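Local coordinates for malate dehydrogenase (Naegleria fowleri, PDB 6UM4), which probably catalyses the NAD-dependent interconversion of malate and oxaloacetate, at residues G107-S112 / I178-K183; L131-R136 / K141-V146; D169-A174 / G206-K211; I201-G206 / S234-D239. One frame throughout, in Å; residues are numbered along the deposited sequence.

Contact 1. Residues G107-S112 / I178-K183; sequences GQIANS and ILLGGK
Asn111 N donates to Gly107 O at 3.0 Å in the first turn of helix 108-118, the turn from which Ile109 and Ala110 meet Leu180. No hydrogen bond crosses between 107-112 and 178-183; the evidence for contact is methyl packing. CG2 of Ile109 comes up to the fork of Leu180, 3.6 Å from its CD2 and 3.7 Å from its CD1. This branch of Ile109 lies anti to the backbone N (chi1, measured to CG1, is -73°), so CG2 rather than the longer CG1 arm does the touching. The topology is that of a Rossmann domain: Gly107, the N-cap residue, closes the glycine-rich turn after strand 98-102, while Leu180 directly follows the neighbouring parallel strand 176-179. The sheet order reverses between these two strands, the place where relatives bind the dinucleotide. Leu180 CD1 also lies over the helix backbone, 3.8 Å from Ala110 N and 3.9 Å from Ala110 CB. Beyond the pair, Ile109 packs on Ala335 of helix 332-348 and Leu180 on Val222. Gly181 N is hydrogen-bonded to Ser103 OG, which ties the loop after Leu180 to the glycine-rich turn.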
loop_
_atom_site.group_PDB
_atom_site.type_symbol
_atom_site.label_atom_id
_atom_site.label_comp_id
_atom_site.label_asym_id
_atom_site.label_seq_id
_atom_site.Cartn_x
_atom_site.Cartn_y
_atom_site.Cartn_z
ATOM N N GLY A 107 -9.253 -7.176 6.914
ATOM C CA GLY A 107 -8.272 -8.186 6.572
ATOM C C GLY A 107 -6.957 -7.635 6.039
ATOM O O GLY A 107 -6.762 -6.432 5.842
ATOM N N GLN A 108 -6.034 -8.571 5.786
ATOM C CA GLN A 108 -4.682 -8.193 5.374
ATOM C C GLN A 108 -4.675 -7.605 3.968
ATOM O O GLN A 108 -3.989 -6.604 3.710
ATOM C CB GLN A 108 -3.751 -9.399 5.478
ATOM C CG GLN A 108 -3.408 -9.765 6.914
ATOM C CD GLN A 108 -2.840 -8.594 7.699
ATOM O OE1 GLN A 108 -1.943 -7.881 7.233
ATOM N NE2 GLN A 108 -3.384 -8.371 8.894
ATOM N N ILE A 109 -5.473 -8.175 3.060
ATOM C CA ILE A 109 -5.590 -7.607 1.721
ATOM C C ILE A 109 -6.137 -6.183 1.795
ATOM O O ILE A 109 -5.615 -5.263 1.148
ATOM C CB ILE A 109 -6.471 -8.504 0.833
ATOM C CG1 ILE A 109 -5.727 -9.794 0.431
ATOM C CG2 ILE A 109 -6.942 -7.726 -0.367
ATOM C CD1 ILE A 109 -6.637 -10.799 -0.306
ATOM N N ALA A 110 -7.198 -5.977 2.582
ATOM C CA ALA A 110 -7.757 -4.629 2.724
ATOM C C ALA A 110 -6.724 -3.638 3.255
ATOM O O ALA A 110 -6.668 -2.487 2.802
ATOM C CB ALA A 110 -8.977 -4.650 3.646
ATOM N N ASN A 111 -5.898 -4.070 4.211
ATOM C CA ASN A 111 -4.898 -3.168 4.800
ATOM C C ASN A 111 -3.997 -2.540 3.734
ATOM O O ASN A 111 -3.609 -1.372 3.862
ATOM C CB ASN A 111 -4.075 -3.923 5.847
ATOM C CG ASN A 111 -2.935 -3.080 6.441
ATOM O OD1 ASN A 111 -1.764 -3.251 6.074
ATOM N ND2 ASN A 111 -3.267 -2.208 7.386
ATOM N N SER A 112 -3.689 -3.276 2.660
ATOM C CA SER A 112 -2.933 -2.698 1.554
ATOM C C SER A 112 -3.830 -2.030 0.524
ATOM O O SER A 112 -3.444 -1.006 -0.054
ATOM C CB SER A 112 -2.057 -3.764 0.881
ATOM O OG SER A 112 -0.996 -4.156 1.741
ATOM N N ILE A 178 -15.659 -4.105 -4.208
ATOM C CA ILE A 178 -14.558 -5.059 -4.200
ATOM C C ILE A 178 -14.836 -6.039 -3.072
ATOM O O ILE A 178 -14.916 -5.643 -1.902
ATOM C CB ILE A 178 -13.187 -4.373 -4.025
ATOM C CG1 ILE A 178 -12.935 -3.432 -5.203
ATOM C CG2 ILE A 178 -12.059 -5.414 -3.948
ATOM C CD1 ILE A 178 -11.692 -2.601 -5.063
ATOM N N LEU A 179 -15.041 -7.302 -3.425
ATOM C CA LEU A 179 -15.542 -8.293 -2.479
ATOM C C LEU A 179 -14.388 -9.171 -2.034
ATOM O O LEU A 179 -14.046 -10.147 -2.708
ATOM C CB LEU A 179 -16.670 -9.098 -3.116
ATOM C CG LEU A 179 -17.772 -8.152 -3.568
ATOM C CD1 LEU A 179 -19.027 -8.876 -3.993
ATOM C CD2 LEU A 179 -18.072 -7.143 -2.417
ATOM N N LEU A 180 -13.796 -8.814 -0.883
ATOM C CA LEU A 180 -12.705 -9.562 -0.277
ATOM C C LEU A 180 -13.213 -10.568 0.731
ATOM O O LEU A 180 -12.570 -11.603 0.953
ATOM C CB LEU A 180 -11.725 -8.613 0.428
ATOM C CG LEU A 180 -11.192 -7.429 -0.377
ATOM C CD1 LEU A 180 -10.355 -6.495 0.515
ATOM C CD2 LEU A 180 -10.349 -7.937 -1.538
ATOM N N GLY A 181 -14.360 -10.283 1.334
ATOM C CA GLY A 181 -14.847 -11.092 2.423
ATOM C C GLY A 181 -15.483 -12.388 1.955
ATOM O O GLY A 181 -16.144 -12.459 0.919
ATOM N N GLY A 182 -15.301 -13.416 2.769
ATOM C CA GLY A 182 -15.866 -14.712 2.479
ATOM C C GLY A 182 -15.750 -15.597 3.695
ATOM O O GLY A 182 -15.453 -15.130 4.798
ATOM N N LYS A 183 -16.056 -16.872 3.499
ATOM C CA LYS A 183 -15.928 -17.838 4.581
ATOM C C LYS A 183 -14.754 -18.769 4.312
ATOM O O LYS A 183 -14.797 -19.548 3.347
ATOM C CB LYS A 183 -17.221 -18.638 4.756
ATOM C CG LYS A 183 -17.284 -19.437 6.056
ATOM C CD LYS A 183 -18.510 -20.338 6.087
ATOM C CE LYS A 183 -18.698 -20.996 7.442
ATOM N NZ LYS A 183 -20.020 -21.689 7.510
#

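Contact 2. Residues L131-R136 / K141-V146; sequences LRLLER and KALEGV
Leu143 and Val146 of helix 140-151 lie against Leu133 of strand 129-134, the first half of a beta-alpha-beta unit of the Rossmann sheet that continues into strand 158-164. The van der Waals contacts come first. Leu143, with CG anti to its own N (chi1 -172°), spreads its two methyls over the strand end: CD1 stands 4.1 Å from Leu133 CB, and CD2 is 3.7 Å from the backbone Leu133 O. The same CD2 lies 4.2 Å from Glu135 CB, so one leucine spans Leu133 and Glu135 on this side of the strand. One helical turn on, Val146 CG1 reaches Leu133 CD1 at 4.1 Å. The carbon-to-carbon separations are loose, the one to the carbonyl oxygen is ordinary van der Waals contact, and no hydrogen bond runs between the two segments. Leu114 of helix 108-118 touches both Leu133 and Val146, and Arg327 of the second subunit packs on Val146, which brings the contact close to the dimer interface.

At the strand end the polar group is Glu135. It starts out toward the helix, but its carboxylate turns away, and OE2 takes a hydrogen bond from Cys106 N in the glycine-rich turn. In many NAD-dependent Rossmann enzymes an acidic residue stands at this strand end. The other oxygen, OE1, accepts Arg136 N at 2.9 Å on its anti side, with the donor 27° out of the carboxylate plane.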
loop_
_atom_site.group_PDB
_atom_site.type_symbol
_atom_site.label_atom_id
_atom_site.label_comp_id
_atom_site.label_asym_id
_atom_site.label_seq_id
_atom_site.Cartn_x
_atom_site.Cartn_y
_atom_site.Cartn_z
ATOM N N LEU A 131 -15.621 5.570 0.825
ATOM C CA LEU A 131 -15.440 4.163 1.148
ATOM C C LEU A 131 -16.562 3.715 2.065
ATOM O O LEU A 131 -16.816 4.341 3.097
ATOM C CB LEU A 131 -14.086 3.934 1.817
ATOM C CG LEU A 131 -12.846 4.048 0.930
ATOM C CD1 LEU A 131 -11.578 3.954 1.780
ATOM C CD2 LEU A 131 -12.886 2.968 -0.099
ATOM N N ARG A 132 -17.231 2.638 1.688
ATOM C CA ARG A 132 -18.198 1.982 2.550
ATOM C C ARG A 132 -17.608 0.628 2.901
ATOM O O ARG A 132 -17.539 -0.266 2.050
ATOM C CB ARG A 132 -19.558 1.868 1.860
ATOM C CG ARG A 132 -20.183 3.238 1.546
ATOM C CD ARG A 132 -21.595 3.110 0.945
ATOM N NE ARG A 132 -22.608 2.856 1.957
ATOM C CZ ARG A 132 -23.198 3.819 2.672
ATOM N NH1 ARG A 132 -22.735 5.065 2.612
ATOM N NH2 ARG A 132 -24.144 3.513 3.557
ATOM N N LEU A 133 -17.209 0.482 4.152
ATOM C CA LEU A 133 -16.388 -0.630 4.613
ATOM C C LEU A 133 -17.260 -1.611 5.376
ATOM O O LEU A 133 -17.887 -1.234 6.371
ATOM C CB LEU A 133 -15.263 -0.122 5.516
ATOM C CG LEU A 133 -14.350 0.927 4.893
ATOM C CD1 LEU A 133 -13.217 1.283 5.861
ATOM C CD2 LEU A 133 -13.796 0.369 3.566
ATOM N N LEU A 134 -17.260 -2.867 4.940
ATOM C CA LEU A 134 -18.115 -3.905 5.500
ATOM C C LEU A 134 -17.269 -4.959 6.202
ATOM O O LEU A 134 -16.225 -5.367 5.690
ATOM C CB LEU A 134 -18.947 -4.569 4.394
ATOM C CG LEU A 134 -19.729 -5.805 4.821
ATOM C CD1 LEU A 134 -20.743 -5.370 5.856
ATOM C CD2 LEU A 134 -20.418 -6.464 3.647
ATOM N N GLU A 135 -17.715 -5.389 7.376
ATOM C CA GLU A 135 -17.045 -6.452 8.107
ATOM C C GLU A 135 -18.093 -7.271 8.844
ATOM O O GLU A 135 -19.265 -6.895 8.920
ATOM C CB GLU A 135 -15.995 -5.894 9.099
ATOM C CG GLU A 135 -14.541 -6.036 8.668
ATOM C CD GLU A 135 -14.094 -7.498 8.451
ATOM O OE1 GLU A 135 -14.752 -8.430 8.973
ATOM O OE2 GLU A 135 -13.085 -7.715 7.740
ATOM N N ARG A 136 -17.649 -8.390 9.407
ATOM C CA ARG A 136 -18.497 -9.182 10.272
ATOM C C ARG A 136 -18.814 -8.399 11.544
ATOM O O ARG A 136 -18.068 -7.493 11.925
ATOM C CB ARG A 136 -17.811 -10.503 10.611
ATOM C CG ARG A 136 -17.823 -11.510 9.460
ATOM C CD ARG A 136 -17.239 -12.856 9.880
ATOM N NE ARG A 136 -16.770 -13.628 8.729
ATOM C CZ ARG A 136 -17.477 -14.569 8.104
ATOM N NH1 ARG A 136 -18.702 -14.873 8.519
ATOM N NH2 ARG A 136 -16.955 -15.212 7.060
ATOM N N LYS A 141 -15.195 -3.275 16.190
ATOM C CA LYS A 141 -14.261 -2.488 16.994
ATOM C C LYS A 141 -12.936 -2.320 16.269
ATOM O O LYS A 141 -12.388 -1.215 16.220
ATOM C CB LYS A 141 -14.040 -3.133 18.364
ATOM N N ALA A 142 -12.430 -3.396 15.652
ATOM C CA ALA A 142 -11.197 -3.292 14.880
ATOM C C ALA A 142 -11.379 -2.435 13.632
ATOM O O ALA A 142 -10.443 -1.737 13.215
ATOM C CB ALA A 142 -10.697 -4.686 14.491
ATOM N N LEU A 143 -12.566 -2.474 13.020
ATOM C CA LEU A 143 -12.793 -1.676 11.820
ATOM C C LEU A 143 -12.683 -0.185 12.110
ATOM O O LEU A 143 -12.179 0.572 11.269
ATOM C CB LEU A 143 -14.175 -1.990 11.243
ATOM C CG LEU A 143 -14.476 -1.374 9.881
ATOM C CD1 LEU A 143 -13.486 -1.882 8.824
ATOM C CD2 LEU A 143 -15.901 -1.690 9.484
ATOM N N GLU A 144 -13.089 0.250 13.305
ATOM C CA GLU A 144 -12.863 1.641 13.698
ATOM C C GLU A 144 -11.381 1.992 13.619
ATOM O O GLU A 144 -11.021 3.135 13.318
ATOM C CB GLU A 144 -13.390 1.894 15.107
ATOM C CG GLU A 144 -14.828 1.495 15.318
ATOM C CD GLU A 144 -15.794 2.650 15.177
ATOM O OE1 GLU A 144 -15.539 3.550 14.345
ATOM O OE2 GLU A 144 -16.822 2.643 15.893
ATOM N N GLY A 145 -10.509 1.034 13.944
ATOM C CA GLY A 145 -9.079 1.262 13.780
ATOM C C GLY A 145 -8.686 1.468 12.330
ATOM O O GLY A 145 -7.767 2.234 12.020
ATOM N N VAL A 146 -9.338 0.743 11.424
ATOM C CA VAL A 146 -9.061 0.931 10.006
ATOM C C VAL A 146 -9.395 2.356 9.600
ATOM O O VAL A 146 -8.646 3.002 8.858
ATOM C CB VAL A 146 -9.845 -0.106 9.172
ATOM C CG1 VAL A 146 -9.697 0.171 7.671
ATOM C CG2 VAL A 146 -9.343 -1.513 9.498
#

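Contact 3. Residues D169-A174 / G206-K211; sequences DAFRGA and GEALNK
Phe171 and Leu209 bring their backbones within 5.9 Å, CA to CA, where the 169-174 segment lies against the long helix 191-212. Both elements belong to the Rossmann domain: helix 167-171 lies on the connection from the edge strand 158-164 to the inner strand 176-179, and the chain enters that strand through a type II beta turn. The turn runs from Phe171 to Ala174, closed by Ala174 N to Phe171 O at 3.0 Å.

The aromatic ring carries the contact. Phe171 CG stands anti to the carbonyl carbon and beside the backbone N (chi1 -66°), the setting from which the ring meets helix 191-212. Leu209 CG sits over one face of the Phe171 ring, 3.9 Å from the centroid and 17° off the normal, a CH-pi approach. Leu209 CD2 is displaced toward the rim, 3.5 Å from Phe171 CD1. Ala208 approaches obliquely from the CD2 side, its CB 3.7 Å from Phe171 CD2. Two successive helix residues thus touch the ring, one over a face and one obliquely, and Ala177 and Leu179 of strand 176-179 touch it as well. The phenylalanine is therefore wedged between helix and sheet, in a buried position.

Charged groups lie outside this apolar layer. Lys211 NZ is hydrogen-bonded to Asn168 OD1, and it stays 6.9 Å from Arg172 NH2. The arginine instead folds back on its own segment in a salt bridge: Arg172 NH2 reaches the anti lone pair of Asp169 OD1 at 3.1 Å, with the oxygen only 10° out of the guanidinium plane.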
loop_
_atom_site.group_PDB
_atom_site.type_symbol
_atom_site.label_atom_id
_atom_site.label_comp_id
_atom_site.label_asym_id
_atom_site.label_seq_id
_atom_site.Cartn_x
_atom_site.Cartn_y
_atom_site.Cartn_z
ATOM N N ASP A 169 -26.762 -1.845 4.216
ATOM C CA ASP A 169 -26.197 -0.496 4.345
ATOM C C ASP A 169 -24.942 -0.330 3.492
ATOM O O ASP A 169 -24.748 0.722 2.865
ATOM C CB ASP A 169 -25.890 -0.138 5.813
ATOM C CG ASP A 169 -27.157 0.080 6.677
ATOM O OD1 ASP A 169 -28.233 0.427 6.136
ATOM O OD2 ASP A 169 -27.066 -0.051 7.923
ATOM N N ALA A 170 -24.095 -1.363 3.440
ATOM C CA ALA A 170 -22.793 -1.249 2.783
ATOM C C ALA A 170 -22.920 -0.852 1.314
ATOM O O ALA A 170 -22.216 0.049 0.843
ATOM C CB ALA A 170 -22.024 -2.568 2.922
ATOM N N PHE A 171 -23.829 -1.493 0.579
ATOM C CA PHE A 171 -23.894 -1.312 -0.867
ATOM C C PHE A 171 -24.761 -0.148 -1.315
ATOM O O PHE A 171 -24.796 0.131 -2.519
ATOM C CB PHE A 171 -24.416 -2.576 -1.542
ATOM C CG PHE A 171 -23.496 -3.745 -1.418
ATOM C CD1 PHE A 171 -22.268 -3.738 -2.050
ATOM C CD2 PHE A 171 -23.847 -4.841 -0.649
ATOM C CE1 PHE A 171 -21.413 -4.822 -1.942
ATOM C CE2 PHE A 171 -23.000 -5.930 -0.531
ATOM C CZ PHE A 171 -21.774 -5.915 -1.175
ATOM N N ARG A 172 -25.457 0.526 -0.394
ATOM C CA ARG A 172 -26.238 1.708 -0.743
ATOM C C ARG A 172 -25.381 2.692 -1.526
ATOM O O ARG A 172 -24.320 3.130 -1.057
ATOM C CB ARG A 172 -26.819 2.378 0.522
ATOM C CG ARG A 172 -27.538 3.725 0.238
ATOM C CD ARG A 172 -28.285 4.321 1.443
ATOM N NE ARG A 172 -29.127 3.329 2.099
ATOM C CZ ARG A 172 -28.823 2.757 3.257
ATOM N NH1 ARG A 172 -27.716 3.100 3.901
ATOM N NH2 ARG A 172 -29.619 1.831 3.765
ATOM N N GLY A 173 -25.844 3.019 -2.730
ATOM C CA GLY A 173 -25.186 3.979 -3.589
ATOM C C GLY A 173 -23.838 3.556 -4.129
ATOM O O GLY A 173 -23.080 4.408 -4.596
ATOM N N ALA A 174 -23.530 2.261 -4.130
ATOM C CA ALA A 174 -22.220 1.823 -4.593
ATOM C C ALA A 174 -22.082 2.029 -6.094
ATOM O O ALA A 174 -22.985 1.688 -6.868
ATOM C CB ALA A 174 -21.992 0.358 -4.233
ATOM N N GLY A 206 -25.131 -10.427 -3.814
ATOM C CA GLY A 206 -25.745 -10.084 -5.087
ATOM C C GLY A 206 -27.139 -9.505 -4.907
ATOM O O GLY A 206 -27.532 -8.564 -5.606
ATOM N N GLU A 207 -27.907 -10.067 -3.971
ATOM C CA GLU A 207 -29.237 -9.547 -3.679
ATOM C C GLU A 207 -29.151 -8.116 -3.167
ATOM O O GLU A 207 -29.917 -7.242 -3.591
ATOM C CB GLU A 207 -29.935 -10.456 -2.659
ATOM C CG GLU A 207 -30.484 -11.754 -3.251
ATOM C CD GLU A 207 -30.923 -12.761 -2.198
ATOM O OE1 GLU A 207 -30.593 -12.580 -1.005
ATOM O OE2 GLU A 207 -31.577 -13.758 -2.572
ATOM N N ALA A 208 -28.217 -7.858 -2.251
ATOM C CA ALA A 208 -28.062 -6.506 -1.714
ATOM C C ALA A 208 -27.552 -5.553 -2.788
ATOM O O ALA A 208 -28.026 -4.415 -2.890
ATOM C CB ALA A 208 -27.110 -6.521 -0.513
ATOM N N LEU A 209 -26.582 -6.010 -3.592
ATOM C CA LEU A 209 -26.055 -5.200 -4.687
ATOM C C LEU A 209 -27.166 -4.811 -5.645
ATOM O O LEU A 209 -27.300 -3.640 -6.020
ATOM C CB LEU A 209 -24.947 -5.964 -5.433
ATOM C CG LEU A 209 -23.478 -5.878 -4.978
ATOM C CD1 LEU A 209 -22.631 -7.039 -5.541
ATOM C CD2 LEU A 209 -22.834 -4.544 -5.357
ATOM N N ASN A 210 -27.981 -5.791 -6.047
ATOM C CA ASN A 210 -29.024 -5.516 -7.018
ATOM C C ASN A 210 -29.978 -4.468 -6.480
ATOM O O ASN A 210 -30.393 -3.562 -7.210
ATOM C CB ASN A 210 -29.773 -6.803 -7.376
ATOM C CG ASN A 210 -30.520 -6.684 -8.682
ATOM O OD1 ASN A 210 -29.928 -6.809 -9.746
ATOM N ND2 ASN A 210 -31.826 -6.433 -8.611
ATOM N N LYS A 211 -30.290 -4.550 -5.190
ATOM C CA LYS A 211 -31.242 -3.633 -4.570
ATOM C C LYS A 211 -30.651 -2.248 -4.308
ATOM O O LYS A 211 -31.302 -1.239 -4.587
ATOM C CB LYS A 211 -31.738 -4.245 -3.266
ATOM C CG LYS A 211 -32.538 -3.328 -2.405
ATOM C CD LYS A 211 -32.775 -3.967 -1.055
ATOM C CE LYS A 211 -33.497 -3.002 -0.119
ATOM N NZ LYS A 211 -33.292 -3.418 1.290
#

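Contact 4. Residues I201-G206 / S234-D239; sequences IFKAQG and SANAPD
Two neighbouring helices on the same side of the Rossmann sheet meet here: helix 191-212, through Lys203 and Gly206, receives the end of helix 226-235, where Asn236 is the first residue to leave helical backbone angles. The closest backbone approach is between Gly206 and Ala237, 5.1 Å from CA to CA, a spacing consistent with Gly206 presenting bare backbone on the side facing Asn236. Gly206 O lies 3.6 Å from Ala237 CB. It also lies 3.4 Å from Asn236 O, but two acceptors cannot bond to each other; within its own helix Gly206 O receives Asn210 N.

Asn236 and Lys203 also meet side chain to side chain. Lys203 runs out extended, with CG anti to the backbone N (chi1 166°), and its methylenes pass over one face of the Asn236 amide while the ammonium end leads away. Lys203 CB is 3.7 Å from Asn236 ND2, and further out Lys203 CE is 3.8 Å from Asn236 OD1. These are aliphatic-to-amide contacts, none of them a hydrogen bond.

What fixes the amide lies outside the two segments. Asn236 ND2 donates to Ile232 O, one turn back in helix 226-235, and to Leu417 O near the end of the modelled chain. Two carbonyls thus hold the NH2 group and determine which end of the amide is oxygen, leaving that oxygen beside the lysine chain, with Asn236 OD1 3.4 Å from Lys203 CG.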
loop_
_atom_site.group_PDB
_atom_site.type_symbol
_atom_site.label_atom_id
_atom_site.label_comp_id
_atom_site.label_asym_id
_atom_site.label_seq_id
_atom_site.Cartn_x
_atom_site.Cartn_y
_atom_site.Cartn_z
ATOM N N ILE A 201 -23.087 -16.687 0.956
ATOM C CA ILE A 201 -22.640 -15.318 1.212
ATOM C C ILE A 201 -22.840 -14.449 -0.025
ATOM O O ILE A 201 -23.305 -13.305 0.064
ATOM C CB ILE A 201 -21.165 -15.296 1.673
ATOM C CG1 ILE A 201 -20.998 -15.889 3.073
ATOM C CG2 ILE A 201 -20.576 -13.902 1.604
ATOM C CD1 ILE A 201 -19.555 -16.108 3.438
ATOM N N PHE A 202 -22.449 -14.955 -1.196
ATOM C CA PHE A 202 -22.511 -14.124 -2.392
ATOM C C PHE A 202 -23.900 -14.091 -3.015
ATOM O O PHE A 202 -24.208 -13.159 -3.759
ATOM C CB PHE A 202 -21.431 -14.566 -3.388
ATOM C CG PHE A 202 -20.066 -14.129 -2.956
ATOM C CD1 PHE A 202 -19.604 -12.858 -3.274
ATOM C CD2 PHE A 202 -19.302 -14.930 -2.141
ATOM C CE1 PHE A 202 -18.382 -12.423 -2.844
ATOM C CE2 PHE A 202 -18.079 -14.501 -1.692
ATOM C CZ PHE A 202 -17.613 -13.240 -2.040
ATOM N N LYS A 203 -24.754 -15.055 -2.703
ATOM C CA LYS A 203 -26.160 -14.895 -3.053
ATOM C C LYS A 203 -26.739 -13.698 -2.319
ATOM O O LYS A 203 -27.396 -12.838 -2.918
ATOM C CB LYS A 203 -26.932 -16.166 -2.714
ATOM C CG LYS A 203 -28.439 -15.991 -2.719
ATOM C CD LYS A 203 -29.138 -17.252 -2.255
ATOM C CE LYS A 203 -30.647 -17.161 -2.475
ATOM N NZ LYS A 203 -31.339 -18.139 -1.598
ATOM N N ALA A 204 -26.451 -13.607 -1.020
ATOM C CA ALA A 204 -26.941 -12.498 -0.211
ATOM C C ALA A 204 -26.369 -11.171 -0.688
ATOM O O ALA A 204 -27.067 -10.150 -0.685
ATOM C CB ALA A 204 -26.592 -12.737 1.256
ATOM N N GLN A 205 -25.101 -11.158 -1.098
ATOM C CA GLN A 205 -24.508 -9.886 -1.503
ATOM C C GLN A 205 -24.956 -9.471 -2.897
ATOM O O GLN A 205 -25.172 -8.284 -3.150
ATOM C CB GLN A 205 -22.979 -9.953 -1.395
ATOM C CG GLN A 205 -22.538 -10.105 0.051
ATOM C CD GLN A 205 -21.041 -9.982 0.248
ATOM O OE1 GLN A 205 -20.283 -9.852 -0.714
ATOM N NE2 GLN A 205 -20.608 -10.023 1.504
ATOM N N GLY A 206 -25.131 -10.427 -3.814
ATOM C CA GLY A 206 -25.745 -10.084 -5.087
ATOM C C GLY A 206 -27.139 -9.505 -4.907
ATOM O O GLY A 206 -27.532 -8.564 -5.606
ATOM N N SER A 234 -23.877 -12.767 -9.634
ATOM C CA SER A 234 -24.583 -12.323 -10.824
ATOM C C SER A 234 -25.933 -13.007 -10.960
ATOM O O SER A 234 -26.915 -12.370 -11.348
ATOM C CB SER A 234 -23.712 -12.589 -12.056
ATOM O OG SER A 234 -24.340 -12.164 -13.254
ATOM N N ALA A 235 -25.997 -14.309 -10.655
ATOM C CA ALA A 235 -27.257 -15.039 -10.783
ATOM C C ALA A 235 -28.325 -14.469 -9.872
ATOM O O ALA A 235 -29.519 -14.619 -10.147
ATOM C CB ALA A 235 -27.062 -16.514 -10.456
ATOM N N ASN A 236 -27.914 -13.840 -8.780
ATOM C CA ASN A 236 -28.824 -13.259 -7.802
ATOM C C ASN A 236 -28.893 -11.748 -7.920
ATOM O O ASN A 236 -29.340 -11.069 -6.984
ATOM C CB ASN A 236 -28.399 -13.674 -6.396
ATOM C CG ASN A 236 -28.609 -15.154 -6.151
ATOM O OD1 ASN A 236 -29.720 -15.585 -5.831
ATOM N ND2 ASN A 236 -27.561 -15.950 -6.354
ATOM N N ALA A 237 -28.462 -11.209 -9.058
ATOM C CA ALA A 237 -28.517 -9.774 -9.316
ATOM C C ALA A 237 -29.024 -9.560 -10.728
ATOM O O ALA A 237 -28.288 -9.105 -11.606
ATOM C CB ALA A 237 -27.142 -9.133 -9.115
ATOM N N PRO A 238 -30.310 -9.847 -10.970
ATOM C CA PRO A 238 -30.817 -9.887 -12.357
ATOM C C PRO A 238 -30.790 -8.548 -13.078
ATOM O O PRO A 238 -30.846 -8.528 -14.312
ATOM C CB PRO A 238 -32.251 -10.407 -12.190
ATOM C CG PRO A 238 -32.629 -10.082 -10.785
ATOM C CD PRO A 238 -31.345 -10.222 -9.991
ATOM N N ASP A 239 -30.724 -7.427 -12.361
ATOM C CA ASP A 239 -30.690 -6.124 -13.013
ATOM C C ASP A 239 -29.272 -5.597 -13.214
ATOM O O ASP A 239 -29.093 -4.499 -13.756
ATOM C CB ASP A 239 -31.532 -5.126 -12.223
ATOM C CG ASP A 239 -32.979 -5.535 -12.167
ATOM O OD1 ASP A 239 -33.631 -5.567 -13.237
ATOM O OD2 ASP A 239 -33.455 -5.877 -11.067
#

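Overall arrangement
All four contacts lie in the probable NAD-binding domain, around one six-stranded parallel sheet. Along the chain, contact 2 falls between the two segments of contact 1, both precede contact 4, and contacts 3 and 4 interleave. Contacts 1 and 2, centres about 11 Å apart, meet where Arg136 NH2 approaches Gly182 O; both also touch the second subunit. Contacts 3 and 4, about 10 Å apart, share Gly206 on helix 191-212, and Asn210 OD1 is hydrogen-bonded to Asp239 N. Leu179 touches Phe171, Phe202 and Gln205, and Arg132 NH2 is probably hydrogen-bonded to Asp169 O, linking the two groups. Together the contacts probably fix helices and loops about the sheet, contacts 1 and 2 near the dimer interface.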